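PDB 5IKY: oxalate biosynthetic component 1 from Burkholderia thailandensis, which probably takes part in quorum-sensing-dependent oxalate production, pairing a serine-hydrolase activity on an alpha/beta-hydrolase fold with an additional lyase activity. Local coordinates for residues Q803-F808 / K930-S935; V972-A977 / R1072-A1077; V989-A994 / R1007-Q1012; A994-R999 / A1063-G1068. All coordinates share one frame; numbering follows the deposited sequence.

Interaction 1: Q803-F808 / K930-S935; sequences QLFHGF and KCFAHS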
# COMPACT_ATOMS: atom_id res chain seq x y z
N GLN A 803 22.37 26.58 2.04
CA GLN A 803 23.28 26.11 3.08
C GLN A 803 23.24 24.59 3.17
O GLN A 803 24.28 23.95 3.36
CB GLN A 803 22.92 26.73 4.43
CG GLN A 803 23.85 26.32 5.55
CD GLN A 803 23.48 26.95 6.88
OE1 GLN A 803 23.45 28.17 7.01
NE2 GLN A 803 23.20 26.12 7.87
N LEU A 804 22.05 24.02 3.03
CA LEU A 804 21.89 22.57 3.04
C LEU A 804 22.67 21.92 1.90
O LEU A 804 23.33 20.90 2.10
CB LEU A 804 20.40 22.20 2.95
CG LEU A 804 19.63 22.15 4.27
CD1 LEU A 804 18.13 22.11 4.02
CD2 LEU A 804 20.07 20.95 5.10
N PHE A 805 22.59 22.53 0.72
CA PHE A 805 23.27 22.01 -0.47
C PHE A 805 24.78 22.15 -0.38
O PHE A 805 25.51 21.33 -0.95
CB PHE A 805 22.77 22.72 -1.73
CG PHE A 805 21.62 22.04 -2.39
CD1 PHE A 805 21.77 20.79 -2.97
CD2 PHE A 805 20.38 22.66 -2.46
CE1 PHE A 805 20.72 20.16 -3.59
CE2 PHE A 805 19.32 22.03 -3.07
CZ PHE A 805 19.49 20.78 -3.64
N HIS A 806 25.24 23.18 0.31
CA HIS A 806 26.67 23.44 0.43
C HIS A 806 27.30 22.63 1.55
O HIS A 806 28.48 22.31 1.49
CB HIS A 806 26.92 24.93 0.66
CG HIS A 806 28.30 25.24 1.16
ND1 HIS A 806 29.36 25.43 0.31
CD2 HIS A 806 28.76 25.49 2.41
CE1 HIS A 806 30.44 25.71 1.02
NE2 HIS A 806 30.10 25.75 2.29
N GLY A 807 26.51 22.29 2.55
CA GLY A 807 26.97 21.42 3.61
C GLY A 807 27.00 20.00 3.09
O GLY A 807 27.77 19.16 3.55
N PHE A 808 26.14 19.74 2.11
CA PHE A 808 26.04 18.43 1.49
C PHE A 808 27.25 18.11 0.60
O PHE A 808 27.84 17.04 0.71
CB PHE A 808 24.74 18.35 0.67
CG PHE A 808 24.60 17.09 -0.12
CD1 PHE A 808 24.34 15.88 0.50
CD2 PHE A 808 24.69 17.12 -1.50
CE1 PHE A 808 24.20 14.72 -0.23
CE2 PHE A 808 24.55 15.97 -2.24
CZ PHE A 808 24.30 14.77 -1.61
N LYS A 930 27.09 23.34 -13.48
CA LYS A 930 26.48 22.34 -12.62
C LYS A 930 25.40 22.97 -11.74
O LYS A 930 25.69 23.84 -10.92
CB LYS A 930 27.54 21.66 -11.76
CG LYS A 930 28.55 20.85 -12.56
CD LYS A 930 29.76 20.47 -11.72
CE LYS A 930 30.54 21.71 -11.30
NZ LYS A 930 31.78 21.35 -10.55
N CYS A 931 24.16 22.52 -11.92
CA CYS A 931 23.03 23.10 -11.21
C CYS A 931 22.32 22.10 -10.31
O CYS A 931 22.15 20.93 -10.67
CB CYS A 931 22.02 23.69 -12.20
SG CYS A 931 22.71 24.91 -13.35
N PHE A 932 21.90 22.57 -9.14
CA PHE A 932 21.06 21.79 -8.25
C PHE A 932 19.61 22.22 -8.40
O PHE A 932 19.32 23.41 -8.55
CB PHE A 932 21.51 21.94 -6.79
CG PHE A 932 22.66 21.05 -6.42
CD1 PHE A 932 22.68 19.72 -6.81
CD2 PHE A 932 23.72 21.55 -5.69
CE1 PHE A 932 23.74 18.90 -6.46
CE2 PHE A 932 24.79 20.74 -5.34
CZ PHE A 932 24.80 19.41 -5.73
N ALA A 933 18.69 21.26 -8.37
CA ALA A 933 17.27 21.56 -8.50
C ALA A 933 16.46 20.84 -7.44
O ALA A 933 16.75 19.70 -7.07
CB ALA A 933 16.78 21.18 -9.89
N HIS A 934 15.43 21.52 -6.94
CA HIS A 934 14.49 20.92 -6.00
C HIS A 934 13.08 21.41 -6.27
O HIS A 934 12.87 22.56 -6.65
CB HIS A 934 14.88 21.24 -4.55
CG HIS A 934 13.85 20.85 -3.55
ND1 HIS A 934 13.50 19.54 -3.31
CD2 HIS A 934 13.07 21.60 -2.73
CE1 HIS A 934 12.56 19.50 -2.38
NE2 HIS A 934 12.28 20.74 -2.01
N SER A 935 12.11 20.51 -6.09
CA SER A 935 10.69 20.83 -6.28
C SER A 935 10.42 21.35 -7.69
O SER A 935 10.56 20.61 -8.67
CB SER A 935 10.23 21.86 -5.24
OG SER A 935 8.84 22.09 -5.34
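Both phenylalanines that make this contact have strongly negative first torsions. F932 sets CG beside its backbone N and opposite its carbonyl carbon (chi1 -82°), which lifts the ring off the strand toward the helix, while F805 (chi1 -91°) carries its ring toward the strand. The two rings form an offset stack, their planes only 16° from parallel and their centroids 4.6 Å apart. The offset is toward the rims: F805 CD1 lies over the face of the F932 ring, 3.4 Å from F932 CD2, and F805 CE1 is 3.5 Å from F932 CG. In return F932 CB sits above the F805 ring, 3.9 Å from its centroid, in a CH-pi contact. Approaching from opposite backbones, the side chains pass each other and overlap by their rings, spanning the 8.1 Å between the F805 and F932 CA atoms. Phenylalanine suits both places because the interface is buried and has no polar bond across it. W780 stacks on F932 as well, and F974 and I1071 pack against F805, which makes the pair part of a larger apolar layer. Next along the strand, H934 turns the end of its ring away from the helix and bonds through ND1 to F974 O. S935 follows, its OG bonded to H1069 NE2. The F805-F932 stack thus seats helix 792-813 on the parallel part of a mixed sheet, on a strand that ends at S935; the positive phi there, and the helix 937-955 that follows, are consistent with the nucleophile elbow of an alpha/beta-hydrolase.

Interaction 2: V972-A977 / R1072-A1077; sequences VSFGSA and RRYLAA
F974 and G975, at a corner where strand 969-976 of the alpha/beta-hydrolase sheet changes direction, receive Y1074 and L1075 from helix 1071-1076. F974 holds CG beside its backbone N, opposite the carbonyl carbon (chi1 -68°), which directs the ring at the helix. L1075, with the same first torsion, reaches it with one branch: its CD2 methyl stands over the phenyl face, 3.8 Å from the F974 ring centroid and 15° off the ring normal, a CH-pi contact. The two side chains cross at about a right angle, and leucine's branched end lets one methyl lie over the ring. Y1074 comes to the edge of the same ring and slides past F974, with its CG 4.1 Å from F974 CB. Its own face is laid against the corner, where G975 N is 3.5 Å above the Y1074 ring plane. Glycine fits on two counts: it accepts the positive phi (69°) of the bend, and it lacks the CB that would crowd Y1074 CE2, so the ring lies close, with Y1074 OH 3.4 Å from G975 CA. The phenol end is fixed from the next shell, by D997 OD2 and by A994 N. Further out, F805 of helix 792-813 packs on F974 and L1075, and D1067 holds R1073 in a salt bridge. Within the strand itself the corner is spanned by two serines, S973 OG donating a 2.7 Å hydrogen bond to S976 OG.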
# COMPACT_ATOMS: atom_id res chain seq x y z
N VAL A 972 21.19 18.19 -11.49
CA VAL A 972 20.86 17.20 -10.48
C VAL A 972 19.61 17.65 -9.72
O VAL A 972 19.64 18.65 -9.00
CB VAL A 972 22.01 16.97 -9.48
CG1 VAL A 972 21.60 15.95 -8.43
CG2 VAL A 972 23.26 16.51 -10.22
N SER A 973 18.52 16.91 -9.89
CA SER A 973 17.24 17.31 -9.32
C SER A 973 16.79 16.37 -8.20
O SER A 973 16.67 15.16 -8.41
CB SER A 973 16.16 17.37 -10.41
OG SER A 973 14.92 17.82 -9.89
N PHE A 974 16.55 16.93 -7.02
CA PHE A 974 16.00 16.17 -5.91
C PHE A 974 14.53 16.52 -5.73
O PHE A 974 14.18 17.66 -5.42
CB PHE A 974 16.78 16.45 -4.62
CG PHE A 974 18.18 15.92 -4.63
CD1 PHE A 974 19.24 16.72 -5.04
CD2 PHE A 974 18.45 14.62 -4.24
CE1 PHE A 974 20.53 16.24 -5.05
CE2 PHE A 974 19.74 14.13 -4.25
CZ PHE A 974 20.78 14.94 -4.66
N GLY A 975 13.66 15.53 -5.92
CA GLY A 975 12.23 15.75 -5.85
C GLY A 975 11.75 16.59 -7.02
O GLY A 975 11.35 17.74 -6.84
N SER A 976 11.78 16.02 -8.21
CA SER A 976 11.30 16.71 -9.40
C SER A 976 9.78 16.80 -9.39
O SER A 976 9.08 15.79 -9.49
CB SER A 976 11.78 16.00 -10.67
OG SER A 976 13.19 15.95 -10.72
N ALA A 977 9.27 18.02 -9.26
CA ALA A 977 7.83 18.25 -9.14
C ALA A 977 7.20 18.59 -10.49
O ALA A 977 6.05 19.01 -10.56
CB ALA A 977 7.56 19.35 -8.14
N ARG A 1072 15.96 18.37 2.89
CA ARG A 1072 16.87 17.84 3.90
C ARG A 1072 16.92 16.32 3.86
O ARG A 1072 18.00 15.73 3.75
CB ARG A 1072 16.47 18.32 5.30
N ARG A 1073 15.76 15.67 3.95
CA ARG A 1073 15.69 14.21 3.93
C ARG A 1073 16.19 13.64 2.61
O ARG A 1073 16.76 12.55 2.58
CB ARG A 1073 14.26 13.73 4.17
CG ARG A 1073 13.70 14.03 5.56
CD ARG A 1073 12.36 13.35 5.75
NE ARG A 1073 11.54 14.02 6.76
CZ ARG A 1073 11.63 13.81 8.07
NH1 ARG A 1073 12.52 12.95 8.54
NH2 ARG A 1073 10.84 14.47 8.90
N TYR A 1074 15.99 14.38 1.53
CA TYR A 1074 16.47 13.96 0.22
C TYR A 1074 17.99 13.85 0.22
O TYR A 1074 18.55 12.93 -0.37
CB TYR A 1074 16.02 14.94 -0.87
CG TYR A 1074 14.80 14.49 -1.63
CD1 TYR A 1074 14.88 13.46 -2.55
CD2 TYR A 1074 13.57 15.11 -1.44
CE1 TYR A 1074 13.76 13.04 -3.26
CE2 TYR A 1074 12.45 14.70 -2.14
CZ TYR A 1074 12.55 13.67 -3.05
OH TYR A 1074 11.44 13.26 -3.75
N LEU A 1075 18.64 14.79 0.89
CA LEU A 1075 20.09 14.81 0.97
C LEU A 1075 20.61 13.95 2.12
O LEU A 1075 21.65 13.31 2.00
CB LEU A 1075 20.60 16.25 1.13
CG LEU A 1075 20.28 17.19 -0.04
CD1 LEU A 1075 20.74 18.61 0.28
CD2 LEU A 1075 20.93 16.69 -1.32
N ALA A 1076 19.87 13.93 3.22
CA ALA A 1076 20.28 13.17 4.40
C ALA A 1076 20.27 11.68 4.13
O ALA A 1076 21.23 10.97 4.44
CB ALA A 1076 19.37 13.50 5.58
N ALA A 1077 19.18 11.19 3.54
CA ALA A 1077 19.03 9.77 3.27
C ALA A 1077 19.74 9.34 1.99
O ALA A 1077 19.62 8.20 1.55
CB ALA A 1077 17.55 9.40 3.19

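Interaction 3: V989-A994 / R1007-Q1012; sequences VVDVTA and RHYVIQ
Strand 988-992 of the hydrolase sheet runs out into a loop just where D991 and T993 meet Y1009, a tyrosine of the connection between helices 998-1002 and 1015-1025. T993 carries the apolar half of the contact: its CB lies over one face of the Y1009 ring, toward the rim, 3.9 Å from the centroid and 22° off the ring normal, which makes a CH-pi contact. The closest pair there is T993 CB with Y1009 CE1, at 3.6 Å. D991 and Y1009 come toward each other from opposite directions; as modelled, D991 OD2 lies at the phenol edge of the ring, but too near Y1009 OH for its position to be relied on. R1052 NH1 is a hydrogen-bonding partner of Y1009 OH. More secure is the bond inside the strand segment, where T993 OG1 donates to D991 OD1 over 3.0 Å, reaching the syn side of the carboxylate from 25° out of its plane. T993 can do this because OG1 stands beside its own backbone N, opposite the carbonyl carbon. Threonine therefore offers a hydroxyl to the aspartate and an apolar carbon to the ring. S976 of the adjacent strand completes the network, its OG bonded to D991 OD1 and its N to T993 OG1, so that two hydroxyls grip one buried carboxylate oxygen. These bonds secure the C-terminal end of strand 988-992, from which the loop bearing D997 departs, the usual place of the triad acid in alpha/beta-hydrolases.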
# COMPACT_ATOMS: atom_id res chain seq x y z
N VAL A 989 19.80 15.42 -17.06
CA VAL A 989 19.40 15.46 -15.65
C VAL A 989 19.63 14.14 -14.92
O VAL A 989 19.39 13.06 -15.47
CB VAL A 989 17.91 15.84 -15.50
CG1 VAL A 989 17.59 16.20 -14.06
CG2 VAL A 989 17.55 16.99 -16.43
N VAL A 990 20.10 14.23 -13.68
CA VAL A 990 20.04 13.11 -12.76
C VAL A 990 18.85 13.34 -11.83
O VAL A 990 18.84 14.30 -11.06
CB VAL A 990 21.33 12.95 -11.94
CG1 VAL A 990 21.13 11.93 -10.82
CG2 VAL A 990 22.49 12.54 -12.84
N ASP A 991 17.85 12.48 -11.93
CA ASP A 991 16.58 12.71 -11.25
C ASP A 991 16.37 11.79 -10.05
O ASP A 991 16.30 10.57 -10.19
CB ASP A 991 15.43 12.56 -12.24
CG ASP A 991 14.07 12.80 -11.61
OD1 ASP A 991 13.99 13.52 -10.59
OD2 ASP A 991 13.07 12.27 -12.14
N VAL A 992 16.26 12.39 -8.87
CA VAL A 992 16.02 11.64 -7.64
C VAL A 992 14.70 12.05 -7.00
O VAL A 992 14.63 13.07 -6.30
CB VAL A 992 17.16 11.84 -6.62
CG1 VAL A 992 16.96 10.94 -5.41
CG2 VAL A 992 18.51 11.58 -7.27
N THR A 993 13.65 11.27 -7.24
CA THR A 993 12.34 11.58 -6.69
C THR A 993 11.78 10.40 -5.90
O THR A 993 11.85 9.25 -6.35
CB THR A 993 11.34 11.98 -7.80
OG1 THR A 993 11.85 13.11 -8.52
CG2 THR A 993 9.99 12.33 -7.21
N ALA A 994 11.24 10.69 -4.73
CA ALA A 994 10.74 9.65 -3.83
C ALA A 994 9.27 9.31 -4.08
O ALA A 994 8.48 10.16 -4.50
CB ALA A 994 10.94 10.08 -2.38
N ARG A 1007 5.62 7.15 -14.84
CA ARG A 1007 5.24 5.93 -14.13
C ARG A 1007 6.39 5.37 -13.29
O ARG A 1007 6.17 4.52 -12.42
CB ARG A 1007 4.76 4.86 -15.11
CG ARG A 1007 3.50 5.23 -15.88
CD ARG A 1007 3.06 4.09 -16.78
NE ARG A 1007 1.87 4.42 -17.56
CZ ARG A 1007 0.63 4.14 -17.19
NH1 ARG A 1007 0.40 3.51 -16.04
NH2 ARG A 1007 -0.39 4.48 -17.96
N HIS A 1008 7.60 5.85 -13.55
CA HIS A 1008 8.79 5.37 -12.84
C HIS A 1008 8.76 5.72 -11.35
O HIS A 1008 9.40 5.04 -10.54
CB HIS A 1008 10.05 5.95 -13.48
CG HIS A 1008 10.35 5.39 -14.84
ND1 HIS A 1008 10.65 4.06 -15.05
CD2 HIS A 1008 10.41 5.99 -16.06
CE1 HIS A 1008 10.87 3.86 -16.34
NE2 HIS A 1008 10.73 5.01 -16.97
N TYR A 1009 8.03 6.77 -10.99
CA TYR A 1009 7.96 7.21 -9.60
C TYR A 1009 7.03 6.34 -8.76
O TYR A 1009 7.01 6.45 -7.53
CB TYR A 1009 7.48 8.66 -9.53
CG TYR A 1009 8.39 9.68 -10.19
CD1 TYR A 1009 9.75 9.43 -10.34
CD2 TYR A 1009 7.89 10.89 -10.64
CE1 TYR A 1009 10.58 10.36 -10.94
CE2 TYR A 1009 8.71 11.82 -11.24
CZ TYR A 1009 10.05 11.55 -11.39
OH TYR A 1009 10.86 12.49 -11.99
N VAL A 1010 6.27 5.47 -9.42
CA VAL A 1010 5.27 4.65 -8.74
C VAL A 1010 5.80 3.27 -8.39
O VAL A 1010 6.24 2.51 -9.26
CB VAL A 1010 4.00 4.50 -9.59
CG1 VAL A 1010 2.98 3.63 -8.88
CG2 VAL A 1010 3.42 5.87 -9.91
N ILE A 1011 5.76 2.93 -7.10
CA ILE A 1011 6.22 1.63 -6.63
C ILE A 1011 5.09 0.61 -6.62
O ILE A 1011 4.05 0.81 -6.00
CB ILE A 1011 6.82 1.72 -5.21
CG1 ILE A 1011 8.05 2.63 -5.20
CG2 ILE A 1011 7.22 0.33 -4.71
CD1 ILE A 1011 8.75 2.72 -3.86
N GLN A 1012 5.31 -0.50 -7.32
CA GLN A 1012 4.36 -1.61 -7.34
C GLN A 1012 4.95 -2.81 -6.60
O GLN A 1012 6.15 -2.83 -6.34
CB GLN A 1012 4.00 -1.96 -8.80
CG GLN A 1012 3.92 -0.75 -9.72
CD GLN A 1012 2.59 -0.68 -10.46
OE1 GLN A 1012 1.53 -0.69 -9.84
NE2 GLN A 1012 2.66 -0.63 -11.79

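Interaction 4: A994-R999 / A1063-G1068; sequences AFNDVR and ARLDDG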
# COMPACT_ATOMS: atom_id res chain seq x y z
N ALA A 994 11.24 10.69 -4.73
CA ALA A 994 10.74 9.65 -3.83
C ALA A 994 9.27 9.31 -4.08
O ALA A 994 8.48 10.16 -4.50
CB ALA A 994 10.94 10.08 -2.38
N PHE A 995 8.91 8.06 -3.81
CA PHE A 995 7.54 7.59 -4.01
C PHE A 995 6.55 8.27 -3.08
O PHE A 995 5.42 8.56 -3.46
CB PHE A 995 7.47 6.07 -3.83
CG PHE A 995 6.08 5.54 -3.74
CD1 PHE A 995 5.27 5.48 -4.86
CD2 PHE A 995 5.57 5.07 -2.53
CE1 PHE A 995 3.98 4.98 -4.79
CE2 PHE A 995 4.29 4.57 -2.45
CZ PHE A 995 3.49 4.52 -3.58
N ASN A 996 6.98 8.54 -1.85
CA ASN A 996 6.11 9.18 -0.87
C ASN A 996 6.15 10.70 -0.98
O ASN A 996 5.54 11.40 -0.18
CB ASN A 996 6.49 8.75 0.55
CG ASN A 996 7.96 8.92 0.83
OD1 ASN A 996 8.80 8.66 -0.03
ND2 ASN A 996 8.29 9.37 2.04
N ASP A 997 6.89 11.20 -1.96
CA ASP A 997 6.87 12.63 -2.25
C ASP A 997 5.60 12.95 -3.02
O ASP A 997 5.63 13.06 -4.25
CB ASP A 997 8.12 13.05 -3.03
CG ASP A 997 8.31 14.56 -3.06
OD1 ASP A 997 7.34 15.29 -2.78
OD2 ASP A 997 9.42 15.01 -3.39
N VAL A 998 4.50 13.09 -2.30
CA VAL A 998 3.19 13.23 -2.92
C VAL A 998 3.05 14.53 -3.70
O VAL A 998 2.31 14.60 -4.68
CB VAL A 998 2.07 13.14 -1.86
CG1 VAL A 998 2.05 11.76 -1.24
CG2 VAL A 998 2.23 14.21 -0.80
N ARG A 999 3.78 15.57 -3.29
CA ARG A 999 3.71 16.85 -3.99
C ARG A 999 4.45 16.76 -5.32
O ARG A 999 4.01 17.34 -6.32
CB ARG A 999 4.27 17.98 -3.14
CG ARG A 999 3.77 19.35 -3.59
CD ARG A 999 4.45 20.49 -2.86
NE ARG A 999 3.98 21.79 -3.35
CZ ARG A 999 4.66 22.92 -3.26
NH1 ARG A 999 5.86 22.94 -2.69
NH2 ARG A 999 4.15 24.05 -3.74
N ALA A 1063 9.05 6.82 11.19
CA ALA A 1063 9.30 5.79 10.18
C ALA A 1063 8.11 5.62 9.23
O ALA A 1063 7.91 4.56 8.64
CB ALA A 1063 9.63 4.45 10.85
N ARG A 1064 7.32 6.68 9.08
CA ARG A 1064 6.20 6.69 8.15
C ARG A 1064 6.59 7.39 6.86
O ARG A 1064 7.78 7.51 6.55
CB ARG A 1064 4.98 7.37 8.78
CG ARG A 1064 4.31 6.53 9.87
CD ARG A 1064 3.83 5.21 9.30
NE ARG A 1064 3.15 4.39 10.30
CZ ARG A 1064 3.44 3.12 10.55
NH1 ARG A 1064 4.40 2.51 9.87
NH2 ARG A 1064 2.77 2.45 11.48
N LEU A 1065 5.61 7.87 6.10
CA LEU A 1065 5.87 8.42 4.78
C LEU A 1065 5.48 9.89 4.63
O LEU A 1065 5.52 10.44 3.53
CB LEU A 1065 5.15 7.59 3.71
CG LEU A 1065 5.61 6.13 3.58
CD1 LEU A 1065 4.78 5.41 2.52
CD2 LEU A 1065 7.09 6.07 3.25
N ASP A 1066 5.10 10.52 5.74
CA ASP A 1066 4.74 11.94 5.71
C ASP A 1066 5.99 12.80 5.52
O ASP A 1066 7.11 12.35 5.77
CB ASP A 1066 4.01 12.33 6.99
CG ASP A 1066 3.27 13.65 6.86
OD1 ASP A 1066 3.44 14.33 5.83
OD2 ASP A 1066 2.52 14.01 7.80
N ASP A 1067 5.77 14.05 5.09
CA ASP A 1067 6.84 15.03 4.93
C ASP A 1067 7.94 14.53 3.98
O ASP A 1067 9.13 14.57 4.30
CB ASP A 1067 7.44 15.39 6.29
CG ASP A 1067 8.33 16.62 6.24
OD1 ASP A 1067 7.80 17.74 6.10
OD2 ASP A 1067 9.56 16.46 6.35
N GLY A 1068 7.52 14.06 2.80
CA GLY A 1068 8.45 13.47 1.85
C GLY A 1068 8.97 14.44 0.80
O GLY A 1068 9.57 14.02 -0.18
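N996 and D997 press against L1065 and G1068 where two loops run together. The tight end is at glycine: the CA atoms of D997 and G1068 are 4.5 Å apart, and G1068 O stands 3.2 Å from D997 CG and 3.3 Å from D997 CB. These are packing contacts, since carboxylate and carbonyl are both acceptors. Glycine suits the site because a CB on G1068 would lie only 2.7 Å from N996 O, a clash. Beside it N996 CB is 3.6 Å from L1065 CB, and L1065 CD2 touches the amide group as the side chains cross at about a right angle. The N996 side chain is folded between its own backbone N and carbonyl carbon (chi1 51°), and from there ND2 makes a weak hydrogen bond of 3.3 Å to L1065 O, fairly straight at 158° but long. Its other end, OD1, takes L1058 N, so asparagine serves both as donor and as acceptor. The other side of the contact is looser. D1066 and D1067 direct their CB atoms away from the opposing loop; D1067 is exposed and pairs instead with R1073, an arrangement natural for charged groups near solvent. D997 closes a type I turn from A994 and is the N-cap of helix 998-1002. Besides Y1074, its carboxylate is bonded by S1000 OG at OD2 and by H1069 ND1 at OD1. As H1069 links on to S935, this chemistry is consistent with D997 being the acid of a Ser-His-Asp triad, its carboxylate held by several hydrogen bonds.

Following the chain, interaction 1 closes first, bringing helix 792-813 onto strand 929-935 before the others begin. Interaction 2 then opens on the adjacent strand, 969-976, and closes only at helix 1071-1076; interactions 3 and 4 both lie within that long excursion. These two cross each other: they share A994, and their segments alternate as 989-994, 994-999, 1007-1012 and 1063-1068. Backbone bonding between A933 and F974 joins interactions 1 and 2 through the sheet, and G975 N with V992 O extends the connection to interaction 3. Together the four tie three neighbouring parallel strands to the helices 792-813 and 1071-1076 packed on them and to the loops beyond their C-terminal ends.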